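Local coordinates for putative pilus assembly-related protein (Burkholderia pseudomallei, PDB 4DAD) that may take part in pilus assembly, perhaps with ATP binding and hydrolysis by the whole protein, of which this piece is the CheY-like response regulator receiver domain, at residues Leu65-Leu78 / Leu89-Thr102. Residues are numbered along the deposited sequence; the frame is centred on the assembly and turned at random. Where two conformers were deposited one is given.
Sequences LDAFDILMIDGAAL and LSRLHPGLTCLLVT
Strands 70-74 and 97-102 run parallel, 4.6 Å apart at closest approach, pairing Ile70 with Thr97 through Asp74 with Val101. Six nearly straight hydrogen bonds climb the ladder, from Thr97 N to Asp69 O (3.0 Å) up to Gly75 N to Val101 O (2.7 Å). On the face carrying Ile70, Met72 and Asp74, the selenomethionine Met72, its CG anti to the backbone N (chi1 -155°), lays CG against Val101 CG2 at 3.7 Å, while its bend at chi3 brings CE near Leu99 CD2. On the opposite face, with Leu71 and Ile73, Leu71 CD2 meets Leu89 CD2 tip to tip (3.8 Å), tying helix 80-92 to the strand, Leu96 CD2 packs beside Leu71 CB, and Leu100 CD1 touches Ile73 CG2 at 3.9 Å. At the N-terminal end of the pair, Leu65 crosses His93 at about a right angle; its CD1 sits over one ring face in a CH-pi contact, 3.9 Å from the centroid, and also reaches Leu89 CD2. The His93 ring is fixed in turn by a hydrogen bond from NE2 to Thr62 O. A water lies within hydrogen-bonding distance of both Asp69 OD1 and Gly95 O, and Asp69 OD2 forms a salt bridge with Arg145. In this beta-alpha-beta crossover at the centre of the receiver fold, the six bonds satisfy the facing backbone groups, and Leu89 packs the helix against Leu71 and Leu65. Asp74, the predicted phosphorylation site, unmodified here, lies near the strand's C-terminal end, OD2 hydrogen-bonded to Ser27 and OD1 salt-bridged to Arg32.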
loop_
_atom_site.group_PDB
_atom_site.type_symbol
_atom_site.label_atom_id
_atom_site.label_comp_id
_atom_site.label_asym_id
_atom_site.label_seq_id
_atom_site.Cartn_x
_atom_site.Cartn_y
_atom_site.Cartn_z
ATOM N N LEU A 65 0.248 -6.009 18.406
ATOM C CA LEU A 65 -0.017 -5.824 16.978
ATOM C C LEU A 65 0.729 -6.799 16.107
ATOM O O LEU A 65 0.227 -7.147 15.037
ATOM C CB LEU A 65 0.332 -4.417 16.520
ATOM C CG LEU A 65 -0.726 -3.345 16.628
ATOM C CD1 LEU A 65 -0.180 -2.065 16.078
ATOM C CD2 LEU A 65 -1.982 -3.714 15.881
ATOM N N ASP A 66 1.941 -7.206 16.532
ATOM C CA ASP A 66 2.818 -8.159 15.842
ATOM C C ASP A 66 2.090 -9.485 15.531
ATOM O O ASP A 66 2.391 -10.113 14.520
ATOM C CB ASP A 66 4.091 -8.432 16.676
ATOM C CG ASP A 66 5.124 -7.309 16.658
ATOM O OD1 ASP A 66 4.930 -6.335 15.899
ATOM O OD2 ASP A 66 6.129 -7.407 17.411
ATOM N N ALA A 67 1.121 -9.876 16.377
ATOM C CA ALA A 67 0.329 -11.087 16.242
ATOM C C ALA A 67 -0.731 -11.022 15.086
ATOM O O ALA A 67 -1.339 -12.042 14.772
ATOM C CB ALA A 67 -0.374 -11.367 17.562
ATOM N N PHE A 68 -0.949 -9.868 14.466
ATOM C CA PHE A 68 -1.961 -9.756 13.416
ATOM C C PHE A 68 -1.370 -9.603 12.050
ATOM O O PHE A 68 -0.281 -9.065 11.879
ATOM C CB PHE A 68 -2.930 -8.585 13.681
ATOM C CG PHE A 68 -3.666 -8.742 14.984
ATOM C CD1 PHE A 68 -4.733 -9.621 15.091
ATOM C CD2 PHE A 68 -3.226 -8.095 16.130
ATOM C CE1 PHE A 68 -5.371 -9.818 16.309
ATOM C CE2 PHE A 68 -3.868 -8.297 17.353
ATOM C CZ PHE A 68 -4.937 -9.152 17.429
ATOM N N ASP A 69 -2.102 -10.111 11.069
ATOM C CA ASP A 69 -1.733 -10.039 9.664
ATOM C C ASP A 69 -2.524 -8.910 9.032
ATOM O O ASP A 69 -1.984 -8.179 8.214
ATOM C CB ASP A 69 -2.021 -11.375 8.963
ATOM C CG ASP A 69 -1.299 -12.554 9.561
ATOM O OD1 ASP A 69 -0.054 -12.625 9.418
ATOM O OD2 ASP A 69 -1.980 -13.430 10.152
ATOM N N ILE A 70 -3.800 -8.754 9.431
ATOM C CA ILE A 70 -4.700 -7.748 8.854
ATOM C C ILE A 70 -5.365 -6.899 9.947
ATOM O O ILE A 70 -5.745 -7.390 11.005
ATOM C CB ILE A 70 -5.742 -8.406 7.914
ATOM C CG1 ILE A 70 -5.050 -9.092 6.726
ATOM C CG2 ILE A 70 -6.820 -7.410 7.417
ATOM C CD1 ILE A 70 -5.942 -10.232 6.015
ATOM N N LEU A 71 -5.467 -5.601 9.658
ATOM C CA LEU A 71 -6.127 -4.607 10.466
ATOM C C LEU A 71 -7.183 -3.954 9.608
ATOM O O LEU A 71 -6.869 -3.246 8.659
ATOM C CB LEU A 71 -5.121 -3.588 11.043
ATOM C CG LEU A 71 -5.671 -2.312 11.683
ATOM C CD1 LEU A 71 -6.698 -2.604 12.757
ATOM C CD2 LEU A 71 -4.537 -1.483 12.248
HETATM N N MSE A 72 -8.447 -4.213 9.941
HETATM C CA MSE A 72 -9.566 -3.609 9.240
HETATM C C MSE A 72 -10.118 -2.460 10.085
HETATM O O MSE A 72 -10.625 -2.698 11.183
HETATM C CB MSE A 72 -10.609 -4.654 8.962
HETATM C CG MSE A 72 -11.471 -4.321 7.784
HETATM SE SE MSE A 72 -12.601 -5.836 7.395
HETATM C CE MSE A 72 -11.203 -7.220 7.309
ATOM N N ILE A 73 -9.924 -1.210 9.622
ATOM C CA ILE A 73 -10.327 -0.017 10.354
ATOM C C ILE A 73 -11.628 0.552 9.796
ATOM O O ILE A 73 -11.718 0.822 8.601
ATOM C CB ILE A 73 -9.194 1.055 10.358
ATOM C CG1 ILE A 73 -7.997 0.638 11.217
ATOM C CG2 ILE A 73 -9.678 2.438 10.824
ATOM C CD1 ILE A 73 -6.636 1.307 10.713
ATOM N N ASP A 74 -12.612 0.791 10.681
ATOM C CA ASP A 74 -13.839 1.481 10.312
ATOM C C ASP A 74 -13.514 3.006 10.280
ATOM O O ASP A 74 -13.145 3.586 11.310
ATOM C CB ASP A 74 -14.970 1.127 11.290
ATOM C CG ASP A 74 -16.248 1.933 11.155
ATOM O OD1 ASP A 74 -16.373 2.694 10.173
ATOM O OD2 ASP A 74 -17.137 1.789 12.025
ATOM N N GLY A 75 -13.612 3.610 9.089
ATOM C CA GLY A 75 -13.292 5.018 8.849
ATOM C C GLY A 75 -14.452 5.989 8.861
ATOM O O GLY A 75 -14.597 6.784 7.928
ATOM N N ALA A 76 -15.256 5.956 9.953
ATOM C CA ALA A 76 -16.438 6.790 10.216
ATOM C C ALA A 76 -16.111 8.302 10.218
ATOM O O ALA A 76 -16.827 9.095 9.590
ATOM C CB ALA A 76 -17.059 6.395 11.548
ATOM N N ALA A 77 -15.034 8.692 10.922
ATOM C CA ALA A 77 -14.583 10.082 10.971
ATOM C C ALA A 77 -13.053 10.137 10.802
ATOM O O ALA A 77 -12.308 10.117 11.795
ATOM C CB ALA A 77 -15.028 10.739 12.274
ATOM N N LEU A 78 -12.590 10.145 9.529
ATOM C CA LEU A 78 -11.164 10.197 9.198
ATOM C C LEU A 78 -10.597 11.572 9.473
ATOM O O LEU A 78 -10.915 12.522 8.754
ATOM C CB LEU A 78 -10.911 9.833 7.730
ATOM C CG LEU A 78 -10.854 8.372 7.386
ATOM C CD1 LEU A 78 -11.281 8.160 5.950
ATOM C CD2 LEU A 78 -9.457 7.792 7.662
ATOM N N LEU A 89 1.412 3.507 12.342
ATOM C CA LEU A 89 1.031 2.112 12.484
ATOM C C LEU A 89 1.602 1.245 11.345
ATOM O O LEU A 89 2.244 0.246 11.656
ATOM C CB LEU A 89 -0.494 1.984 12.568
ATOM C CG LEU A 89 -1.011 0.993 13.574
ATOM C CD1 LEU A 89 -2.440 1.314 13.939
ATOM C CD2 LEU A 89 -0.929 -0.396 13.025
ATOM N N SER A 90 1.404 1.617 10.056
ATOM C CA SER A 90 1.946 0.825 8.941
ATOM C C SER A 90 3.459 0.949 8.844
ATOM O O SER A 90 4.101 0.011 8.384
ATOM C CB SER A 90 1.284 1.165 7.605
ATOM O OG SER A 90 0.936 2.532 7.488
ATOM N N ARG A 91 4.030 2.076 9.289
ATOM C CA ARG A 91 5.476 2.299 9.287
ATOM C C ARG A 91 6.163 1.335 10.259
ATOM O O ARG A 91 7.133 0.692 9.883
ATOM C CB ARG A 91 5.786 3.765 9.637
ATOM C CG ARG A 91 7.253 4.127 9.872
ATOM C CD ARG A 91 7.549 5.617 9.672
ATOM N NE ARG A 91 6.651 6.521 10.406
ATOM C CZ ARG A 91 5.643 7.195 9.853
ATOM N NH1 ARG A 91 5.373 7.058 8.560
ATOM N NH2 ARG A 91 4.886 7.991 10.594
ATOM N N LEU A 92 5.661 1.225 11.499
ATOM C CA LEU A 92 6.301 0.359 12.482
ATOM C C LEU A 92 5.892 -1.091 12.349
ATOM O O LEU A 92 6.539 -1.946 12.954
ATOM C CB LEU A 92 6.038 0.847 13.910
ATOM C CG LEU A 92 6.337 2.334 14.208
ATOM C CD1 LEU A 92 6.088 2.649 15.659
ATOM C CD2 LEU A 92 7.741 2.737 13.796
ATOM N N HIS A 93 4.840 -1.383 11.563
ATOM C CA HIS A 93 4.339 -2.742 11.338
ATOM C C HIS A 93 4.225 -3.012 9.832
ATOM O O HIS A 93 3.126 -3.001 9.290
ATOM C CB HIS A 93 3.000 -2.952 12.065
ATOM C CG HIS A 93 3.163 -2.967 13.546
ATOM N ND1 HIS A 93 3.238 -1.785 14.277
ATOM C CD2 HIS A 93 3.352 -4.013 14.379
ATOM C CE1 HIS A 93 3.445 -2.152 15.530
ATOM N NE2 HIS A 93 3.508 -3.484 15.644
ATOM N N PRO A 94 5.356 -3.238 9.128
ATOM C CA PRO A 94 5.280 -3.458 7.677
ATOM C C PRO A 94 4.575 -4.772 7.289
ATOM O O PRO A 94 3.985 -4.849 6.209
ATOM C CB PRO A 94 6.750 -3.451 7.248
ATOM C CG PRO A 94 7.503 -2.826 8.399
ATOM C CD PRO A 94 6.763 -3.246 9.593
ATOM N N GLY A 95 4.597 -5.758 8.184
ATOM C CA GLY A 95 3.923 -7.045 7.983
ATOM C C GLY A 95 2.407 -6.976 8.101
ATOM O O GLY A 95 1.689 -7.856 7.587
ATOM N N LEU A 96 1.903 -5.901 8.755
ATOM C CA LEU A 96 0.472 -5.650 8.937
ATOM C C LEU A 96 -0.134 -4.904 7.721
ATOM O O LEU A 96 0.370 -3.858 7.308
ATOM C CB LEU A 96 0.243 -4.850 10.232
ATOM C CG LEU A 96 -1.184 -4.641 10.691
ATOM C CD1 LEU A 96 -1.812 -5.928 11.118
ATOM C CD2 LEU A 96 -1.212 -3.695 11.849
ATOM N N THR A 97 -1.212 -5.465 7.167
ATOM C CA THR A 97 -1.965 -4.925 6.063
ATOM C C THR A 97 -3.183 -4.198 6.634
ATOM O O THR A 97 -4.024 -4.814 7.300
ATOM C CB THR A 97 -2.319 -6.052 5.111
ATOM O OG1 THR A 97 -1.117 -6.571 4.577
ATOM C CG2 THR A 97 -3.213 -5.610 3.966
ATOM N N CYS A 98 -3.273 -2.880 6.356
ATOM C CA CYS A 98 -4.376 -2.058 6.820
ATOM C C CYS A 98 -5.377 -1.885 5.711
ATOM O O CYS A 98 -5.039 -1.454 4.608
ATOM C CB CYS A 98 -3.905 -0.710 7.365
ATOM S SG CYS A 98 -2.526 -0.816 8.541
ATOM N N LEU A 99 -6.622 -2.241 6.023
ATOM C CA LEU A 99 -7.797 -2.104 5.188
ATOM C C LEU A 99 -8.665 -1.053 5.836
ATOM O O LEU A 99 -8.866 -1.087 7.051
ATOM C CB LEU A 99 -8.543 -3.445 5.099
ATOM C CG LEU A 99 -8.161 -4.475 4.017
ATOM C CD1 LEU A 99 -6.712 -4.846 4.046
ATOM C CD2 LEU A 99 -8.933 -5.744 4.221
ATOM N N LEU A 100 -9.174 -0.122 5.049
ATOM C CA LEU A 100 -10.051 0.920 5.547
ATOM C C LEU A 100 -11.493 0.727 5.006
ATOM O O LEU A 100 -11.698 0.532 3.810
ATOM C CB LEU A 100 -9.471 2.283 5.158
ATOM C CG LEU A 100 -10.100 3.512 5.795
ATOM C CD1 LEU A 100 -9.505 3.775 7.186
ATOM C CD2 LEU A 100 -9.910 4.726 4.889
ATOM N N VAL A 101 -12.472 0.729 5.906
ATOM C CA VAL A 101 -13.876 0.599 5.545
ATOM C C VAL A 101 -14.523 1.970 5.716
ATOM O O VAL A 101 -14.558 2.498 6.817
ATOM C CB VAL A 101 -14.626 -0.517 6.309
ATOM C CG1 VAL A 101 -15.986 -0.784 5.659
ATOM C CG2 VAL A 101 -13.807 -1.802 6.349
ATOM N N THR A 102 -14.994 2.564 4.614
ATOM C CA THR A 102 -15.577 3.904 4.652
ATOM C C THR A 102 -16.881 4.003 3.799
ATOM O O THR A 102 -17.249 3.049 3.110
ATOM C CB THR A 102 -14.486 4.927 4.233
ATOM O OG1 THR A 102 -15.000 6.263 4.313
ATOM C CG2 THR A 102 -13.900 4.645 2.855
HETATM O O HOH W 1 1.569 -10.794 7.583
#